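Side-chain contacts in 11S globulin seed storage protein (Amaranthus hypochondriacus, PDB 3QAC), which probably serves as a nutrient reservoir of the seed, as a storage globulin with two cupin domains in each subunit: residues L315-L318 with R319-L323; A141-A144 with G145-H148. All coordinates share one frame; numbering follows the deposited sequence.

Interaction 1 (L315-L318 with R319-L323)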
ATOM      1  N   LEU A 315       2.783  16.556  14.003  1.00 45.48           N
ATOM      2  CA  LEU A 315       3.243  16.839  12.642  1.00 41.23           C
ATOM      3  C   LEU A 315       2.278  16.190  11.658  1.00 44.49           C
ATOM      4  O   LEU A 315       2.480  15.045  11.224  1.00 39.12           O
ATOM      5  CB  LEU A 315       4.676  16.343  12.431  1.00 41.66           C
ATOM      6  CG  LEU A 315       5.430  16.928  11.229  1.00 42.80           C
ATOM      7  CD1 LEU A 315       5.045  18.367  10.990  1.00 48.97           C
ATOM      8  CD2 LEU A 315       6.924  16.823  11.414  1.00 43.77           C
ATOM      9  N   PRO A 316       1.201  16.919  11.318  1.00 44.42           N
ATOM     10  CA  PRO A 316       0.072  16.347  10.563  1.00 46.85           C
ATOM     11  C   PRO A 316       0.463  15.823   9.182  1.00 40.49           C
ATOM     12  O   PRO A 316      -0.124  14.852   8.720  1.00 37.47           O
ATOM     13  CB  PRO A 316      -0.916  17.520  10.451  1.00 44.03           C
ATOM     14  CG  PRO A 316      -0.567  18.418  11.631  1.00 47.05           C
ATOM     15  CD  PRO A 316       0.943  18.310  11.734  1.00 47.64           C
ATOM     16  N   ILE A 317       1.446  16.451   8.547  1.00 35.30           N
ATOM     17  CA  ILE A 317       1.914  15.990   7.246  1.00 38.69           C
ATOM     18  C   ILE A 317       2.306  14.499   7.320  1.00 44.26           C
ATOM     19  O   ILE A 317       2.181  13.766   6.344  1.00 45.83           O
ATOM     20  CB  ILE A 317       3.080  16.870   6.730  1.00 39.59           C
ATOM     21  CG1 ILE A 317       3.437  16.539   5.287  1.00 41.58           C
ATOM     22  CG2 ILE A 317       4.306  16.722   7.608  1.00 43.84           C
ATOM     23  CD1 ILE A 317       2.287  16.622   4.334  1.00 44.62           C
ATOM     24  N   LEU A 318       2.735  14.038   8.489  1.00 34.20           N
ATOM     25  CA  LEU A 318       3.150  12.652   8.614  1.00 38.59           C
ATOM     26  C   LEU A 318       1.991  11.714   8.336  1.00 46.80           C
ATOM     27  O   LEU A 318       2.186  10.507   8.176  1.00 41.04           O
ATOM     28  CB  LEU A 318       3.731  12.374   9.997  1.00 35.83           C
ATOM     29  CG  LEU A 318       4.989  13.184  10.273  1.00 37.55           C
ATOM     30  CD1 LEU A 318       5.540  12.868  11.656  1.00 37.89           C
ATOM     31  CD2 LEU A 318       6.001  12.900   9.182  1.00 38.21           C
ATOM     32  N   ARG A 319       0.778  12.259   8.312  1.00 42.81           N
ATOM     33  CA  ARG A 319      -0.373  11.466   7.922  1.00 44.56           C
ATOM     34  C   ARG A 319      -0.144  11.051   6.468  1.00 42.23           C
ATOM     35  O   ARG A 319      -0.499   9.955   6.054  1.00 46.26           O
ATOM     36  CB  ARG A 319      -1.665  12.283   8.065  1.00 52.16           C
ATOM     37  CG  ARG A 319      -2.947  11.472   8.288  1.00 57.54           C
ATOM     38  CD  ARG A 319      -3.713  11.969   9.537  1.00 61.33           C
ATOM     39  NE  ARG A 319      -3.513  13.405   9.754  1.00 61.27           N
ATOM     40  CZ  ARG A 319      -3.567  14.022  10.936  1.00 57.29           C
ATOM     41  NH1 ARG A 319      -3.349  15.328  10.994  1.00 57.39           N
ATOM     42  NH2 ARG A 319      -3.820  13.350  12.058  1.00 54.06           N
ATOM     43  N   HIS A 320       0.470  11.931   5.696  1.00 36.68           N
ATOM     44  CA  HIS A 320       0.719  11.626   4.295  1.00 47.92           C
ATOM     45  C   HIS A 320       1.959  10.757   4.062  1.00 42.44           C
ATOM     46  O   HIS A 320       1.925   9.827   3.257  1.00 41.26           O
ATOM     47  CB  HIS A 320       0.759  12.895   3.442  1.00 46.25           C
ATOM     48  CG  HIS A 320      -0.576  13.265   2.882  1.00 61.47           C
ATOM     49  ND1 HIS A 320      -1.091  12.683   1.741  1.00 64.59           N
ATOM     50  CD2 HIS A 320      -1.522  14.128   3.328  1.00 66.11           C
ATOM     51  CE1 HIS A 320      -2.288  13.188   1.497  1.00 74.91           C
ATOM     52  NE2 HIS A 320      -2.572  14.067   2.443  1.00 74.67           N
ATOM     53  N   LEU A 321       3.038  11.055   4.771  1.00 36.21           N
ATOM     54  CA  LEU A 321       4.258  10.280   4.622  1.00 40.65           C
ATOM     55  C   LEU A 321       4.163   8.895   5.248  1.00 39.91           C
ATOM     56  O   LEU A 321       4.874   7.996   4.838  1.00 38.34           O
ATOM     57  CB  LEU A 321       5.443  11.019   5.219  1.00 40.64           C
ATOM     58  CG  LEU A 321       5.669  12.457   4.767  1.00 42.88           C
ATOM     59  CD1 LEU A 321       7.166  12.649   4.663  1.00 39.56           C
ATOM     60  CD2 LEU A 321       4.983  12.735   3.448  1.00 39.90           C
ATOM     61  N   ARG A 322       3.285   8.726   6.232  1.00 34.33           N
ATOM     62  CA  ARG A 322       3.212   7.483   6.977  1.00 36.68           C
ATOM     63  C   ARG A 322       4.582   7.145   7.583  1.00 42.41           C
ATOM     64  O   ARG A 322       5.048   5.998   7.560  1.00 42.27           O
ATOM     65  CB  ARG A 322       2.711   6.344   6.082  1.00 47.27           C
ATOM     66  CG  ARG A 322       1.304   6.575   5.507  1.00 49.05           C
ATOM     67  CD  ARG A 322       0.959   5.493   4.476  1.00 57.29           C
ATOM     68  NE  ARG A 322      -0.236   5.817   3.692  1.00 69.12           N
ATOM     69  CZ  ARG A 322      -0.667   5.107   2.647  1.00 70.17           C
ATOM     70  NH1 ARG A 322      -0.006   4.021   2.251  1.00 61.04           N
ATOM     71  NH2 ARG A 322      -1.763   5.483   1.995  1.00 71.75           N
ATOM     72  N   LEU A 323       5.241   8.162   8.109  1.00 36.92           N
ATOM     73  CA  LEU A 323       6.422   7.927   8.908  1.00 34.43           C
ATOM     74  C   LEU A 323       6.199   8.602  10.240  1.00 40.46           C
ATOM     75  O   LEU A 323       5.326   9.487  10.383  1.00 34.42           O
ATOM     76  CB  LEU A 323       7.657   8.496   8.230  1.00 30.19           C
ATOM     77  CG  LEU A 323       7.883   7.880   6.841  1.00 32.70           C
ATOM     78  CD1 LEU A 323       8.836   8.693   6.036  1.00 29.93           C
ATOM     79  CD2 LEU A 323       8.373   6.438   6.961  1.00 29.58           C
TER
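P316 meets R319 one turn further on: the proline CB lies 3.3 Å from NH1 of the arginine. R319 sets out with CG anti to its own nitrogen (chi1 -154°), and bends at chi2 and chi3 fold the chain back so that NH1 comes up to the proline CB. The backbone joins the same two residues, R319 N donating to P316 O, although the nitrogen is crowded in the model and its place is less sure. I317 carries the next step. Its carbonyl oxygen accepts from two successive amides, L321 N at 3.2 Å, lying in the carbonyl plane, and H320 N at 2.6 Å, well above that plane, so one oxygen ties down two residues of the first turn. Its side chain crosses that of H320 at about a right angle, CD1 coming 4.1 Å from H320 CB, while CG1 makes a looser apolar contact with CD2 of L321. This is a worked example of a beta turn running straight into a helix: the type I turn L315-L318 feeds the short helix 318-321, which bridges strands 305-310 and 324-330 in the second cupin domain. L318 packs along the helix, against L321 and the chain just beyond it. With CG beside the backbone nitrogen (chi1 -63°), the branch is turned so that CD2 lies 4.4 Å from CB of L321. Its CB lies 3.3 Å from L323 O, just past R322, which leaves helical geometry with positive phi. At that end L318 O receives R322 N, with the donor 38° out of the carbonyl plane.

Interaction 2 (A141-A144 with G145-H148); sequences AMPA and GVSH
M142 lays its thioether against the imidazole of H148. The methyl CE sits over one face of the ring, 3.8 Å from the centroid and offset toward the rim, a CH-pi contact, while SD approaches obliquely, 3.5 Å from H148 ND1. The methionine gets there by a chain that leaves the strand with CG anti to the backbone nitrogen (chi1 -166°) and then bends twice. V146 fills in beside the sulfur, its CG1 3.9 Å from M142 SD, and its other methyl, CG2, packs 3.8 Å from CB of P143. What fixes the ring's rotation is a bond from its own side of the turn: ND1 donates to V146 O over 2.9 Å, nearly straight at 167°, with the oxygen in the ring plane. A phenylalanine in place of H148 would probably leave V146 O without this donor and the ring less fixed in its rotation. Further out, the type II turn P143-V146 brings the two sides together, with G145 in the positive-phi position that favours glycine and a weak bond from V146 N to P143 O, 3.3 Å long, across it. L342 of a neighbouring subunit packs on V146. The turn carries the chain from strand 138-142 in one sheet of the first cupin beta-barrel to strand 147-151 in the other; M85 of strand 80-86 touches M142, E72 of strand 72-78 touches both M142 and H148, and L321 of helix 318-321 packs on P143.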
ATOM      1  N   ALA A 141       9.790  16.885   7.782  1.00 40.83           N
ATOM      2  CA  ALA A 141       9.263  15.901   6.831  1.00 35.71           C
ATOM      3  C   ALA A 141       9.272  16.427   5.411  1.00 39.23           C
ATOM      4  O   ALA A 141       8.662  17.451   5.130  1.00 46.74           O
ATOM      5  CB  ALA A 141       7.846  15.493   7.217  1.00 36.82           C
ATOM      6  N   MET A 142       9.966  15.725   4.519  1.00 37.93           N
ATOM      7  CA  MET A 142       9.963  16.030   3.089  1.00 40.53           C
ATOM      8  C   MET A 142       9.083  15.056   2.308  1.00 37.39           C
ATOM      9  O   MET A 142       9.420  13.885   2.190  1.00 36.68           O
ATOM     10  CB  MET A 142      11.388  15.942   2.519  1.00 41.16           C
ATOM     11  CG  MET A 142      11.525  16.568   1.140  1.00 36.19           C
ATOM     12  SD  MET A 142      11.178  18.351   1.183  1.00 46.05           S
ATOM     13  CE  MET A 142      12.370  18.899   2.394  1.00 38.66           C
ATOM     14  N   PRO A 143       7.949  15.534   1.777  1.00 37.01           N
ATOM     15  CA  PRO A 143       7.076  14.657   0.988  1.00 34.15           C
ATOM     16  C   PRO A 143       7.790  14.240  -0.274  1.00 33.71           C
ATOM     17  O   PRO A 143       8.694  14.947  -0.703  1.00 35.65           O
ATOM     18  CB  PRO A 143       5.898  15.561   0.621  1.00 37.72           C
ATOM     19  CG  PRO A 143       5.939  16.688   1.633  1.00 39.77           C
ATOM     20  CD  PRO A 143       7.385  16.885   1.951  1.00 39.88           C
ATOM     21  N   ALA A 144       7.407  13.097  -0.834  1.00 33.49           N
ATOM     22  CA  ALA A 144       8.019  12.581  -2.044  1.00 34.12           C
ATOM     23  C   ALA A 144       7.999  13.631  -3.150  1.00 33.49           C
ATOM     24  O   ALA A 144       7.019  14.331  -3.323  1.00 33.28           O
ATOM     25  CB  ALA A 144       7.309  11.338  -2.487  1.00 30.81           C
ATOM     26  N   GLY A 145       9.099  13.746  -3.881  1.00 32.45           N
ATOM     27  CA  GLY A 145       9.117  14.541  -5.088  1.00 32.56           C
ATOM     28  C   GLY A 145       9.281  16.037  -4.874  1.00 37.36           C
ATOM     29  O   GLY A 145       9.537  16.773  -5.823  1.00 34.36           O
ATOM     30  N   VAL A 146       9.116  16.500  -3.637  1.00 35.90           N
ATOM     31  CA  VAL A 146       9.239  17.930  -3.365  1.00 34.14           C
ATOM     32  C   VAL A 146      10.688  18.433  -3.486  1.00 35.87           C
ATOM     33  O   VAL A 146      11.605  17.991  -2.771  1.00 32.03           O
ATOM     34  CB  VAL A 146       8.633  18.328  -1.988  1.00 36.18           C
ATOM     35  CG1 VAL A 146       8.948  19.766  -1.670  1.00 31.82           C
ATOM     36  CG2 VAL A 146       7.126  18.109  -1.976  1.00 34.36           C
ATOM     37  N   SER A 147      10.882  19.359  -4.405  1.00 30.57           N
ATOM     38  CA  SER A 147      12.190  19.926  -4.636  1.00 37.05           C
ATOM     39  C   SER A 147      12.551  20.833  -3.465  1.00 41.15           C
ATOM     40  O   SER A 147      11.689  21.506  -2.886  1.00 37.68           O
ATOM     41  CB  SER A 147      12.172  20.723  -5.929  1.00 39.47           C
ATOM     42  OG  SER A 147      11.190  21.741  -5.836  1.00 41.99           O
ATOM     43  N   HIS A 148      13.823  20.859  -3.102  1.00 38.60           N
ATOM     44  CA  HIS A 148      14.214  21.647  -1.953  1.00 37.26           C
ATOM     45  C   HIS A 148      15.704  21.874  -1.924  1.00 42.47           C
ATOM     46  O   HIS A 148      16.488  21.075  -2.451  1.00 42.87           O
ATOM     47  CB  HIS A 148      13.786  20.949  -0.667  1.00 36.71           C
ATOM     48  CG  HIS A 148      14.391  19.596  -0.499  1.00 37.56           C
ATOM     49  ND1 HIS A 148      13.862  18.471  -1.089  1.00 40.50           N
ATOM     50  CD2 HIS A 148      15.501  19.188   0.165  1.00 41.60           C
ATOM     51  CE1 HIS A 148      14.621  17.427  -0.797  1.00 41.63           C
ATOM     52  NE2 HIS A 148      15.615  17.835  -0.029  1.00 40.85           N
TER

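Interaction 2 closes its turn long before interaction 1 opens along the chain, and the two belong to different cupin domains, yet their centres lie only about 12 Å apart. The helix 318-321 of the second domain rests on the end of strand 138-142 of the first: CD2 of L318 packs 3.7 Å from CB of A141, I317 touches the same alanine, and L321 extends to M142 and P143. Interaction 1 therefore lies at the seam between the two domains, whereas interaction 2 runs from that seam toward a neighbouring subunit, where G145 O is hydrogen-bonded to OH of Y340 of that subunit. The turn 141-148 thus touches both the second domain of its own chain and another chain.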